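Local coordinates for hypothetical protein (PDB 4KH9) that is of unknown function but belongs to the three-domain DUF4785 family and binds calcium ions, at residues 23-28 with 292-297; 56-61 with 82-87; 96-101 with 116-121; 316-321 with 327-332. All coordinates share one frame; numbering follows the deposited sequence.

Contact 1: 23-28 with 292-297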
loop_
_atom_site.group_PDB
_atom_site.type_symbol
_atom_site.label_atom_id
_atom_site.label_comp_id
_atom_site.label_asym_id
_atom_site.label_seq_id
_atom_site.Cartn_x
_atom_site.Cartn_y
_atom_site.Cartn_z
ATOM N N GLU A 23 -14.262 -12.404 -25.597
ATOM C CA GLU A 23 -15.637 -12.859 -25.452
ATOM C C GLU A 23 -16.527 -11.767 -24.890
ATOM O O GLU A 23 -16.190 -11.133 -23.889
ATOM C CB GLU A 23 -15.707 -14.100 -24.559
ATOM C CG GLU A 23 -16.955 -14.925 -24.803
ATOM C CD GLU A 23 -16.996 -16.270 -24.110
ATOM O OE1 GLU A 23 -16.372 -16.405 -23.032
ATOM O OE2 GLU A 23 -17.738 -17.156 -24.593
ATOM N N ASN A 24 -17.670 -11.558 -25.542
ATOM C CA ASN A 24 -18.671 -10.612 -25.074
ATOM C C ASN A 24 -19.552 -11.381 -24.097
ATOM O O ASN A 24 -20.275 -12.283 -24.522
ATOM C CB ASN A 24 -19.457 -9.995 -26.257
ATOM C CG ASN A 24 -20.383 -8.872 -25.869
ATOM O OD1 ASN A 24 -21.022 -8.886 -24.820
ATOM N ND2 ASN A 24 -20.534 -7.900 -26.743
ATOM N N LEU A 25 -19.431 -11.093 -22.791
ATOM C CA LEU A 25 -20.173 -11.820 -21.766
ATOM C C LEU A 25 -20.998 -10.929 -20.882
ATOM O O LEU A 25 -20.550 -9.866 -20.447
ATOM C CB LEU A 25 -19.221 -12.629 -20.869
ATOM C CG LEU A 25 -18.424 -13.718 -21.553
ATOM C CD1 LEU A 25 -17.149 -14.033 -20.776
ATOM C CD2 LEU A 25 -19.285 -14.955 -21.833
ATOM N N HIS A 26 -22.185 -11.406 -20.563
ATOM C CA HIS A 26 -23.092 -10.742 -19.649
ATOM C C HIS A 26 -23.399 -11.683 -18.501
ATOM O O HIS A 26 -23.754 -12.841 -18.717
ATOM C CB HIS A 26 -24.365 -10.284 -20.349
ATOM C CG HIS A 26 -25.209 -9.416 -19.477
ATOM N ND1 HIS A 26 -26.075 -9.960 -18.540
ATOM C CD2 HIS A 26 -25.267 -8.068 -19.398
ATOM C CE1 HIS A 26 -26.643 -8.928 -17.949
ATOM N NE2 HIS A 26 -26.194 -7.770 -18.440
ATOM N N ASP A 27 -23.220 -11.190 -17.286
ATOM C CA ASP A 27 -23.496 -11.908 -16.055
ATOM C C ASP A 27 -24.384 -11.091 -15.179
ATOM O O ASP A 27 -24.437 -9.869 -15.302
ATOM C CB ASP A 27 -22.201 -12.258 -15.296
ATOM C CG ASP A 27 -21.325 -13.255 -15.999
ATOM O OD1 ASP A 27 -21.694 -14.451 -16.024
ATOM O OD2 ASP A 27 -20.242 -12.859 -16.462
ATOM N N LYS A 28 -25.087 -11.786 -14.303
ATOM C CA LYS A 28 -26.005 -11.295 -13.296
ATOM C C LYS A 28 -25.862 -12.159 -12.067
ATOM O O LYS A 28 -25.616 -13.367 -12.180
ATOM C CB LYS A 28 -27.467 -11.323 -13.799
ATOM C CG LYS A 28 -27.827 -10.308 -14.888
ATOM C CD LYS A 28 -29.311 -10.349 -15.331
ATOM C CE LYS A 28 -29.590 -11.422 -16.357
ATOM N NZ LYS A 28 -30.946 -11.283 -16.955
ATOM N N ALA A 292 -6.938 -0.222 -26.267
ATOM C CA ALA A 292 -7.542 -1.509 -26.601
ATOM C C ALA A 292 -7.332 -2.484 -25.434
ATOM O O ALA A 292 -6.194 -2.734 -25.022
ATOM C CB ALA A 292 -6.931 -2.058 -27.896
ATOM N N SER A 293 -8.431 -2.952 -24.838
ATOM C CA SER A 293 -8.348 -3.844 -23.679
ATOM C C SER A 293 -9.674 -4.489 -23.425
ATOM O O SER A 293 -10.649 -4.208 -24.114
ATOM C CB SER A 293 -7.897 -3.061 -22.435
ATOM O OG SER A 293 -7.566 -3.908 -21.345
ATOM N N ARG A 294 -9.721 -5.341 -22.406
ATOM C CA ARG A 294 -10.968 -5.947 -21.954
ATOM C C ARG A 294 -11.503 -5.120 -20.798
ATOM O O ARG A 294 -10.805 -4.868 -19.812
ATOM C CB ARG A 294 -10.778 -7.421 -21.571
ATOM C CG ARG A 294 -12.092 -8.094 -21.209
ATOM C CD ARG A 294 -11.887 -9.566 -20.924
ATOM N NE ARG A 294 -13.167 -10.223 -20.679
ATOM C CZ ARG A 294 -14.066 -10.529 -21.609
ATOM N NH1 ARG A 294 -13.857 -10.207 -22.880
ATOM N NH2 ARG A 294 -15.199 -11.121 -21.271
ATOM N N TYR A 295 -12.753 -4.697 -20.920
ATOM C CA TYR A 295 -13.398 -3.866 -19.912
ATOM C C TYR A 295 -14.683 -4.499 -19.419
ATOM O O TYR A 295 -15.387 -5.185 -20.187
ATOM C CB TYR A 295 -13.719 -2.479 -20.492
ATOM C CG TYR A 295 -12.502 -1.685 -20.900
ATOM C CD1 TYR A 295 -11.857 -0.847 -19.997
ATOM C CD2 TYR A 295 -12.021 -1.732 -22.202
ATOM C CE1 TYR A 295 -10.728 -0.112 -20.368
ATOM C CE2 TYR A 295 -10.908 -0.980 -22.593
ATOM C CZ TYR A 295 -10.276 -0.156 -21.674
ATOM O OH TYR A 295 -9.148 0.551 -22.028
ATOM N N ALA A 296 -15.018 -4.241 -18.149
ATOM C CA ALA A 296 -16.273 -4.730 -17.599
ATOM C C ALA A 296 -17.050 -3.596 -17.033
ATOM O O ALA A 296 -16.534 -2.813 -16.241
ATOM C CB ALA A 296 -16.039 -5.791 -16.536
ATOM N N LEU A 297 -18.288 -3.483 -17.460
ATOM C CA LEU A 297 -19.217 -2.508 -16.928
ATOM C C LEU A 297 -20.080 -3.200 -15.905
ATOM O O LEU A 297 -20.807 -4.126 -16.259
ATOM C CB LEU A 297 -20.049 -1.905 -18.051
ATOM C CG LEU A 297 -21.189 -0.980 -17.634
ATOM C CD1 LEU A 297 -20.666 0.252 -16.869
ATOM C CD2 LEU A 297 -21.994 -0.584 -18.827
#
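The guanidinium of Arg294 sets its edge against the backbone carbonyl of Glu23, its two terminal nitrogens end-on to a single oxygen. Arg294 NH1 lies 2.7 Å and Arg294 NH2 2.8 Å from Glu23 O, and both are hydrogen bonds. The oxygen sits almost exactly in the guanidinium plane, whereas the two donors reach it from opposite faces of the carbonyl plane, each tilted somewhat from it. Because two N-H groups converge on one acceptor, neither bond is straight; the N-H...O angle at NH1 is 146°. Leu25 adds an apolar neighbour, its CD1 methyl coming to 3.5 Å from Arg294 NH2.

An outstretched side chain makes this reach possible. Arg294 carries CG opposite its backbone N (chi1 -175°) and stays extended as far as NE, spanning a backbone separation of 9.0 Å between the CA atoms of Glu23 and Arg294. That gap is the width of an intervening strand: 312-322 runs between 25-29 and 293-302 in the same antiparallel sheet, pairing through its backbone with both, and Arg294 touches Ala319 on the way across. Beyond the two segments, Ser21 O receives a further hydrogen bond from NH1.

The carboxylate of Glu23 makes no salt bridge here, since Glu23 OE1 remains 5.7 Å from Arg294 NH2. A buried arginine is thus met by main-chain oxygens, and its charge is probably eased by carbonyl dipoles and, at longer range, by that carboxylate. The recognition is of backbone, and it ties a segment near the N-terminus to the C-terminal domain.

Contact 2: 56-61 with 82-87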
loop_
_atom_site.group_PDB
_atom_site.type_symbol
_atom_site.label_atom_id
_atom_site.label_comp_id
_atom_site.label_asym_id
_atom_site.label_seq_id
_atom_site.Cartn_x
_atom_site.Cartn_y
_atom_site.Cartn_z
ATOM N N GLU A 56 30.201 -2.118 4.364
ATOM C CA GLU A 56 31.112 -1.048 4.812
ATOM C C GLU A 56 30.575 -0.382 6.095
ATOM O O GLU A 56 31.356 -0.020 6.960
ATOM C CB GLU A 56 31.333 0.027 3.712
ATOM C CG GLU A 56 32.143 -0.431 2.499
ATOM C CD GLU A 56 31.421 -1.296 1.478
ATOM O OE1 GLU A 56 30.194 -1.497 1.607
ATOM O OE2 GLU A 56 32.089 -1.766 0.530
ATOM N N GLN A 57 29.263 -0.193 6.205
ATOM C CA GLN A 57 28.667 0.379 7.411
ATOM C C GLN A 57 28.770 -0.629 8.579
ATOM O O GLN A 57 29.086 -0.227 9.699
ATOM C CB GLN A 57 27.206 0.788 7.157
ATOM C CG GLN A 57 27.080 1.999 6.194
ATOM C CD GLN A 57 25.661 2.319 5.799
ATOM O OE1 GLN A 57 24.860 1.446 5.520
ATOM N NE2 GLN A 57 25.337 3.590 5.676
ATOM N N LEU A 58 28.529 -1.922 8.312
ATOM C CA LEU A 58 28.644 -2.990 9.312
ATOM C C LEU A 58 30.032 -3.081 9.880
ATOM O O LEU A 58 30.169 -3.388 11.047
ATOM C CB LEU A 58 28.285 -4.371 8.741
ATOM C CG LEU A 58 26.867 -4.882 8.822
ATOM C CD1 LEU A 58 26.778 -6.280 8.156
ATOM C CD2 LEU A 58 26.337 -4.962 10.302
ATOM N N GLN A 59 31.063 -2.858 9.053
ATOM C CA GLN A 59 32.452 -2.920 9.486
ATOM C C GLN A 59 32.725 -1.804 10.502
ATOM O O GLN A 59 33.363 -2.039 11.520
ATOM C CB GLN A 59 33.386 -2.809 8.265
ATOM C CG GLN A 59 34.843 -3.164 8.590
ATOM C CD GLN A 59 35.804 -2.812 7.476
ATOM O OE1 GLN A 59 35.481 -2.099 6.507
ATOM N NE2 GLN A 59 37.032 -3.277 7.617
ATOM N N ARG A 60 32.210 -0.589 10.223
ATOM C CA ARG A 60 32.377 0.575 11.103
ATOM C C ARG A 60 31.428 0.479 12.314
ATOM O O ARG A 60 31.740 0.995 13.385
ATOM C CB ARG A 60 32.121 1.869 10.306
ATOM C CG ARG A 60 33.197 2.143 9.250
ATOM C CD ARG A 60 32.837 3.329 8.388
ATOM N NE ARG A 60 33.656 4.511 8.676
ATOM C CZ ARG A 60 34.658 4.935 7.910
ATOM N NH1 ARG A 60 34.979 4.278 6.802
ATOM N NH2 ARG A 60 35.342 6.021 8.243
ATOM N N GLY A 61 30.281 -0.172 12.123
ATOM C CA GLY A 61 29.264 -0.322 13.156
ATOM C C GLY A 61 28.045 0.500 12.838
ATOM O O GLY A 61 28.150 1.656 12.435
ATOM N N SER A 82 26.109 -14.975 2.065
ATOM C CA SER A 82 26.096 -15.115 3.514
ATOM C C SER A 82 26.211 -13.768 4.277
ATOM O O SER A 82 26.647 -12.742 3.742
ATOM C CB SER A 82 27.209 -16.050 3.964
ATOM O OG SER A 82 28.459 -15.582 3.485
ATOM N N ILE A 83 25.722 -13.803 5.528
ATOM C CA ILE A 83 25.743 -12.741 6.526
ATOM C C ILE A 83 27.071 -12.895 7.281
ATOM O O ILE A 83 27.498 -14.027 7.509
ATOM C CB ILE A 83 24.471 -12.868 7.434
ATOM C CG1 ILE A 83 23.275 -12.146 6.801
ATOM C CG2 ILE A 83 24.666 -12.382 8.880
ATOM C CD1 ILE A 83 22.037 -12.195 7.663
ATOM N N PRO A 84 27.759 -11.807 7.670
ATOM C CA PRO A 84 29.003 -11.985 8.431
ATOM C C PRO A 84 28.716 -12.456 9.840
ATOM O O PRO A 84 27.549 -12.411 10.257
ATOM C CB PRO A 84 29.606 -10.573 8.461
ATOM C CG PRO A 84 28.708 -9.698 7.642
ATOM C CD PRO A 84 27.406 -10.374 7.530
ATOM N N GLU A 85 29.757 -12.875 10.588
ATOM C CA GLU A 85 29.620 -13.156 12.029
ATOM C C GLU A 85 29.457 -11.803 12.676
ATOM O O GLU A 85 30.233 -10.889 12.360
ATOM C CB GLU A 85 30.830 -13.927 12.582
ATOM C CG GLU A 85 30.620 -15.420 12.709
ATOM C CD GLU A 85 31.833 -16.174 13.228
ATOM O OE1 GLU A 85 32.520 -15.663 14.144
ATOM O OE2 GLU A 85 32.073 -17.301 12.740
ATOM N N LEU A 86 28.424 -11.623 13.484
ATOM C CA LEU A 86 28.115 -10.313 13.993
ATOM C C LEU A 86 28.372 -10.147 15.478
ATOM O O LEU A 86 28.210 -11.071 16.270
ATOM C CB LEU A 86 26.620 -9.983 13.697
ATOM C CG LEU A 86 26.227 -9.873 12.179
ATOM C CD1 LEU A 86 24.721 -9.886 12.003
ATOM C CD2 LEU A 86 26.826 -8.625 11.490
ATOM N N LEU A 87 28.712 -8.910 15.844
ATOM C CA LEU A 87 28.917 -8.466 17.221
ATOM C C LEU A 87 27.916 -7.369 17.539
ATOM O O LEU A 87 27.432 -6.682 16.627
ATOM C CB LEU A 87 30.358 -7.954 17.447
ATOM C CG LEU A 87 31.509 -8.914 17.129
ATOM C CD1 LEU A 87 32.838 -8.164 17.055
ATOM C CD2 LEU A 87 31.589 -10.041 18.150
#
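Leu58 meets Pro84 and Leu86 with its two methyl groups, and these three buried side chains make the whole contact. The CD1 methyl of Leu58 rests beside the proline ring, 4.0 Å from Pro84 CG. Its other branch turns to the second leucine, where Leu58 CD2 is 3.9 Å from Leu86 CD2. The same Leu86 methyl also lies 4.1 Å from Leu58 CD1, so it touches both branches of the fork. The two leucine side chains meet at about a right angle, while that of Leu58 is set slantwise to the proline ring. No hydrogen bond crosses the interface, which rests on van der Waals contact alone.

A chi1 of -91°, well away from a staggered value, swings the Leu58 branches to where they meet both partners. Leu86 holds CG opposite its carbonyl carbon (chi1 -64°), which brings CD2 round to the helix although its CB does not aim there.

Farther out, Leu138 touches both leucines, and Tyr151 and Ser140 touch both Leu58 and Pro84. Ile75 packs on Leu86. The helical turn is also fixed by its backbone: Leu58 bonds to Ser140, and within the turn Gly61 N bonds to Gln57 O at 2.7 Å. Gly61 then leaves the helix with positive phi.

In the fold, the short helix 55-60 links strand 48-54 of one four-stranded sheet to strand 62-65 of another. Leu58 points from it across strand 135-140 to the start of strand 86-89, which is the neighbour of 135-140 in the second sheet.

Contact 3: 96-101 with 116-121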
loop_
_atom_site.group_PDB
_atom_site.type_symbol
_atom_site.label_atom_id
_atom_site.label_comp_id
_atom_site.label_asym_id
_atom_site.label_seq_id
_atom_site.Cartn_x
_atom_site.Cartn_y
_atom_site.Cartn_z
ATOM N N LEU A 96 29.522 -7.895 22.675
ATOM C CA LEU A 96 29.121 -9.290 22.738
ATOM C C LEU A 96 28.974 -9.949 21.384
ATOM O O LEU A 96 28.516 -9.282 20.453
ATOM C CB LEU A 96 27.738 -9.372 23.428
ATOM C CG LEU A 96 27.596 -8.883 24.850
ATOM C CD1 LEU A 96 26.121 -8.645 25.169
ATOM C CD2 LEU A 96 28.233 -9.860 25.829
ATOM N N PRO A 97 29.191 -11.296 21.276
ATOM C CA PRO A 97 28.753 -12.002 20.056
ATOM C C PRO A 97 27.232 -11.784 19.959
ATOM O O PRO A 97 26.590 -11.735 21.012
ATOM C CB PRO A 97 29.159 -13.458 20.327
ATOM C CG PRO A 97 30.177 -13.379 21.447
ATOM C CD PRO A 97 29.658 -12.260 22.293
ATOM N N LEU A 98 26.664 -11.568 18.763
ATOM C CA LEU A 98 25.230 -11.231 18.638
ATOM C C LEU A 98 24.316 -12.197 19.432
ATOM O O LEU A 98 23.424 -11.740 20.151
ATOM C CB LEU A 98 24.796 -11.185 17.172
ATOM C CG LEU A 98 23.397 -10.612 16.866
ATOM C CD1 LEU A 98 23.235 -9.169 17.378
ATOM C CD2 LEU A 98 23.118 -10.648 15.363
ATOM N N LYS A 99 24.576 -13.508 19.337
ATOM C CA LYS A 99 23.823 -14.562 20.036
ATOM C C LYS A 99 23.734 -14.341 21.557
ATOM O O LYS A 99 22.714 -14.689 22.145
ATOM C CB LYS A 99 24.457 -15.941 19.781
ATOM C CG LYS A 99 24.052 -16.547 18.471
ATOM C CD LYS A 99 24.751 -17.876 18.288
ATOM C CE LYS A 99 24.707 -18.345 16.857
ATOM N NZ LYS A 99 25.718 -19.405 16.625
ATOM N N GLU A 100 24.782 -13.742 22.185
ATOM C CA GLU A 100 24.826 -13.486 23.633
ATOM C C GLU A 100 23.907 -12.323 24.075
ATOM O O GLU A 100 23.650 -12.190 25.269
ATOM C CB GLU A 100 26.270 -13.228 24.093
ATOM C CG GLU A 100 27.073 -14.518 24.043
ATOM C CD GLU A 100 28.446 -14.508 24.674
ATOM O OE1 GLU A 100 28.704 -13.652 25.550
ATOM O OE2 GLU A 100 29.247 -15.403 24.328
ATOM N N ALA A 101 23.367 -11.541 23.136
ATOM C CA ALA A 101 22.389 -10.486 23.421
ATOM C C ALA A 101 20.967 -11.056 23.439
ATOM O O ALA A 101 20.059 -10.341 23.836
ATOM C CB ALA A 101 22.485 -9.360 22.394
ATOM N N LEU A 116 16.806 -22.018 14.936
ATOM C CA LEU A 116 18.213 -21.595 14.860
ATOM C C LEU A 116 18.190 -20.178 14.239
ATOM O O LEU A 116 18.452 -19.994 13.045
ATOM C CB LEU A 116 19.051 -22.620 14.050
ATOM C CG LEU A 116 20.578 -22.646 14.284
ATOM C CD1 LEU A 116 20.930 -23.209 15.667
ATOM C CD2 LEU A 116 21.265 -23.512 13.253
ATOM N N ALA A 117 17.762 -19.197 15.061
ATOM C CA ALA A 117 17.460 -17.808 14.707
ATOM C C ALA A 117 18.675 -16.993 14.217
ATOM O O ALA A 117 18.468 -16.002 13.513
ATOM C CB ALA A 117 16.820 -17.108 15.886
ATOM N N ILE A 118 19.912 -17.378 14.574
ATOM C CA ILE A 118 21.101 -16.665 14.101
ATOM C C ILE A 118 21.990 -17.674 13.373
ATOM O O ILE A 118 22.485 -18.630 13.987
ATOM C CB ILE A 118 21.851 -15.890 15.226
ATOM C CG1 ILE A 118 20.943 -14.761 15.803
ATOM C CG2 ILE A 118 23.186 -15.321 14.695
ATOM C CD1 ILE A 118 21.339 -14.215 17.146
ATOM N N THR A 119 22.142 -17.476 12.049
ATOM C CA THR A 119 22.946 -18.314 11.144
ATOM C C THR A 119 23.747 -17.449 10.139
ATOM O O THR A 119 23.703 -16.216 10.203
ATOM C CB THR A 119 22.039 -19.302 10.370
ATOM O OG1 THR A 119 21.128 -18.577 9.533
ATOM C CG2 THR A 119 21.307 -20.286 11.276
ATOM N N LYS A 120 24.431 -18.109 9.182
ATOM C CA LYS A 120 25.182 -17.456 8.112
ATOM C C LYS A 120 24.217 -16.922 7.039
ATOM O O LYS A 120 24.608 -16.078 6.241
ATOM C CB LYS A 120 26.201 -18.426 7.479
ATOM C CG LYS A 120 27.129 -19.135 8.468
ATOM C CD LYS A 120 27.966 -20.216 7.783
ATOM C CE LYS A 120 28.884 -20.921 8.751
ATOM N NZ LYS A 120 29.672 -21.996 8.089
ATOM N N HIS A 121 22.956 -17.404 7.025
ATOM C CA HIS A 121 21.940 -17.017 6.037
ATOM C C HIS A 121 21.074 -15.849 6.506
ATOM O O HIS A 121 20.670 -15.025 5.685
ATOM C CB HIS A 121 21.026 -18.214 5.714
ATOM C CG HIS A 121 21.766 -19.508 5.550
ATOM N ND1 HIS A 121 22.468 -19.799 4.390
ATOM C CD2 HIS A 121 21.924 -20.531 6.427
ATOM C CE1 HIS A 121 23.012 -20.991 4.591
ATOM N NE2 HIS A 121 22.711 -21.472 5.801
#
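Ile118 turns CG1 opposite its carbonyl carbon (chi1 -64°), and with chi2 at 162° the side chain stretches out to end against the backbone and CG of Lys99. The lysine likewise sets CG opposite its carbonyl carbon (chi1 -82°), runs straight from there and lies alongside the isoleucine, the two side chains pointing opposite ways. The CD1 methyl of Ile118 lies 3.8 Å from Lys99 CG and equally close to Lys99 CA. Farther along, Ile118 CG2 comes to 4.0 Å from Lys99 CE, and that same CE is 3.6 Å from the carbonyl oxygen Ile118 O. Leu98 approaches the CD1 tip from the buried side, its CG 4.2 Å away.

Leu98 and Lys99 sit in a tight turn following strand 95-97, bound by Glu100 N to Pro97 O at 2.9 Å. Leu125 of strand 123-126 touches both Leu98 and Ile118, placing the isoleucine between the domain interior and the surface.

Neither a hydrogen bond nor a salt bridge joins the segments. The lysine contributes its methylenes: they cover one side of a partly exposed isoleucine, while the chain as a whole remains exposed. The contact is therefore largely apolar, although the far end of the lysine chain lies against a carbonyl oxygen.

Contact 4: 316-321 with 327-332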
loop_
_atom_site.group_PDB
_atom_site.type_symbol
_atom_site.label_atom_id
_atom_site.label_comp_id
_atom_site.label_asym_id
_atom_site.label_seq_id
_atom_site.Cartn_x
_atom_site.Cartn_y
_atom_site.Cartn_z
ATOM N N SER A 316 -25.399 -6.682 -12.256
ATOM C CA SER A 316 -25.241 -7.019 -13.671
ATOM C C SER A 316 -23.864 -6.610 -14.131
ATOM O O SER A 316 -23.360 -5.590 -13.679
ATOM C CB SER A 316 -26.312 -6.330 -14.513
ATOM O OG SER A 316 -26.069 -6.465 -15.903
ATOM N N GLN A 317 -23.256 -7.410 -15.001
ATOM C CA GLN A 317 -21.931 -7.127 -15.497
ATOM C C GLN A 317 -21.803 -7.470 -16.983
ATOM O O GLN A 317 -22.032 -8.611 -17.375
ATOM C CB GLN A 317 -20.880 -7.893 -14.677
ATOM C CG GLN A 317 -19.467 -7.563 -15.102
ATOM C CD GLN A 317 -18.452 -8.185 -14.195
ATOM O OE1 GLN A 317 -18.036 -7.572 -13.214
ATOM N NE2 GLN A 317 -18.052 -9.410 -14.486
ATOM N N ARG A 318 -21.377 -6.484 -17.781
ATOM C CA ARG A 318 -21.098 -6.630 -19.209
ATOM C C ARG A 318 -19.597 -6.520 -19.426
ATOM O O ARG A 318 -19.028 -5.461 -19.183
ATOM C CB ARG A 318 -21.857 -5.554 -20.031
ATOM C CG ARG A 318 -21.485 -5.484 -21.540
ATOM C CD ARG A 318 -21.970 -6.668 -22.384
ATOM N NE ARG A 318 -23.433 -6.761 -22.387
ATOM C CZ ARG A 318 -24.139 -7.678 -23.033
ATOM N NH1 ARG A 318 -23.532 -8.592 -23.775
ATOM N NH2 ARG A 318 -25.459 -7.690 -22.939
ATOM N N ALA A 319 -18.961 -7.600 -19.862
ATOM C CA ALA A 319 -17.515 -7.638 -20.134
ATOM C C ALA A 319 -17.273 -7.922 -21.613
ATOM O O ALA A 319 -17.847 -8.854 -22.168
ATOM C CB ALA A 319 -16.836 -8.689 -19.259
ATOM N N GLN A 320 -16.489 -7.069 -22.273
ATOM C CA GLN A 320 -16.166 -7.228 -23.689
ATOM C C GLN A 320 -14.826 -6.586 -24.020
ATOM O O GLN A 320 -14.274 -5.844 -23.207
ATOM C CB GLN A 320 -17.275 -6.669 -24.607
ATOM C CG GLN A 320 -17.726 -5.241 -24.370
ATOM C CD GLN A 320 -18.982 -4.989 -25.165
ATOM O OE1 GLN A 320 -20.108 -5.117 -24.656
ATOM N NE2 GLN A 320 -18.827 -4.672 -26.441
ATOM N N TRP A 321 -14.286 -6.924 -25.206
ATOM C CA TRP A 321 -13.056 -6.346 -25.733
ATOM C C TRP A 321 -13.409 -5.041 -26.412
ATOM O O TRP A 321 -14.332 -5.038 -27.241
ATOM C CB TRP A 321 -12.363 -7.296 -26.710
ATOM C CG TRP A 321 -11.145 -6.686 -27.336
ATOM C CD1 TRP A 321 -11.069 -6.008 -28.525
ATOM C CD2 TRP A 321 -9.820 -6.677 -26.779
ATOM N NE1 TRP A 321 -9.781 -5.565 -28.734
ATOM C CE2 TRP A 321 -8.994 -5.964 -27.679
ATOM C CE3 TRP A 321 -9.241 -7.263 -25.637
ATOM C CZ2 TRP A 321 -7.636 -5.762 -27.440
ATOM C CZ3 TRP A 321 -7.894 -7.070 -25.402
ATOM C CH2 TRP A 321 -7.096 -6.341 -26.307
ATOM N N HIS A 327 -18.061 3.727 -27.755
ATOM C CA HIS A 327 -18.853 2.497 -27.775
ATOM C C HIS A 327 -20.122 2.623 -26.929
ATOM O O HIS A 327 -20.201 3.493 -26.062
ATOM C CB HIS A 327 -18.041 1.306 -27.241
ATOM C CG HIS A 327 -16.746 1.042 -27.938
ATOM N ND1 HIS A 327 -16.673 0.179 -29.006
ATOM C CD2 HIS A 327 -15.502 1.489 -27.647
ATOM C CE1 HIS A 327 -15.396 0.155 -29.356
ATOM N NE2 HIS A 327 -14.659 0.939 -28.574
ATOM N N VAL A 328 -21.105 1.757 -27.192
ATOM C CA VAL A 328 -22.340 1.700 -26.421
ATOM C C VAL A 328 -22.390 0.300 -25.786
ATOM O O VAL A 328 -22.358 -0.713 -26.503
ATOM C CB VAL A 328 -23.619 2.055 -27.236
ATOM C CG1 VAL A 328 -24.861 1.998 -26.356
ATOM C CG2 VAL A 328 -23.501 3.435 -27.892
ATOM N N LEU A 329 -22.379 0.248 -24.454
ATOM C CA LEU A 329 -22.434 -1.009 -23.711
ATOM C C LEU A 329 -23.823 -1.187 -23.145
ATOM O O LEU A 329 -24.434 -0.222 -22.703
ATOM C CB LEU A 329 -21.380 -1.070 -22.600
ATOM C CG LEU A 329 -20.056 -1.730 -22.953
ATOM C CD1 LEU A 329 -19.332 -1.008 -24.111
ATOM C CD2 LEU A 329 -19.158 -1.736 -21.752
ATOM N N GLN A 330 -24.318 -2.407 -23.189
ATOM C CA GLN A 330 -25.649 -2.747 -22.753
ATOM C C GLN A 330 -25.616 -3.687 -21.549
ATOM O O GLN A 330 -24.820 -4.605 -21.521
ATOM C CB GLN A 330 -26.360 -3.426 -23.939
ATOM C CG GLN A 330 -27.860 -3.365 -23.876
ATOM C CD GLN A 330 -28.476 -4.201 -24.961
ATOM O OE1 GLN A 330 -28.978 -5.298 -24.704
ATOM N NE2 GLN A 330 -28.392 -3.740 -26.208
ATOM N N PHE A 331 -26.476 -3.461 -20.556
ATOM C CA PHE A 331 -26.579 -4.344 -19.396
ATOM C C PHE A 331 -28.037 -4.450 -19.025
ATOM O O PHE A 331 -28.800 -3.519 -19.282
ATOM C CB PHE A 331 -25.692 -3.913 -18.208
ATOM C CG PHE A 331 -25.999 -2.592 -17.558
ATOM C CD1 PHE A 331 -25.442 -1.412 -18.044
ATOM C CD2 PHE A 331 -26.819 -2.525 -16.435
ATOM C CE1 PHE A 331 -25.712 -0.187 -17.428
ATOM C CE2 PHE A 331 -27.106 -1.298 -15.833
ATOM C CZ PHE A 331 -26.530 -0.140 -16.316
ATOM N N THR A 332 -28.428 -5.608 -18.473
ATOM C CA THR A 332 -29.811 -5.952 -18.167
ATOM C C THR A 332 -29.987 -6.493 -16.756
ATOM O O THR A 332 -29.100 -7.164 -16.238
ATOM C CB THR A 332 -30.275 -7.057 -19.171
ATOM O OG1 THR A 332 -29.924 -6.707 -20.502
ATOM C CG2 THR A 332 -31.773 -7.349 -19.105
HETATM O O HOH W 1 -22.772 -4.547 -24.989
#
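The contact is the facing pair of a β-arch: strands 312-322 and 325-333 follow each other in the chain but belong to different sheets, and they meet through side chains. The two segments run at 151° to one another, with axes 6.5 Å apart at closest approach. Arg318 carries the main polar link. Bent at chi2 (71°) and chi3, its chain brings NE to the other strand, and Arg318 NE donates to Gln330 O at 2.7 Å. The bond is fairly straight (159° at the hydrogen), and the oxygen stands slightly off the guanidinium plane. Arg318 NH1 is engaged by Asn24 OD1, which fixes the group's rotation.

Next along the strand, Gln320 lies alongside Leu329, the two side chains running head to tail, with Gln320 OE1 3.8 Å from Leu329 CG. A water extends this amide across the gap, donating to Gln320 OE1 at 2.7 Å and accepting from Gln330 N at 3.2 Å. At the other end Ser316 OG lies 3.1 Å from Thr332 O, above the carbonyl plane, but the serine was deposited in two conformers and this bond is doubtful.

Deeper in, Leu329 and Phe331 pack on Leu297, and the Phe331 ring meets that of Phe283. Two antiparallel sheets joined by an arch over an apolar interior are as expected of a β-sandwich, consistent with the immunoglobulin-like E-set clan.

In the fold
Contacts 1 and 4 adjoin in the C-terminal sandwich, their centres about 6 Å apart, and share strand 312-322: in contact 1 it is the strand bridged, in contact 4 one of the pair. Arg318 joins them through Asn24. Contacts 2 and 3, about 12 Å apart by centres, lie at the far end of the molecule in the N-terminal domain, where neighbouring strands 86-89 and 95-97 link them through Leu86 O and Leu98 N. Contact 2 is wholly buried and apolar; contact 3 is also largely apolar but reaches the surface. Contacts 1 and 4, partly buried, instead rely on arginines bound to backbone carbonyls.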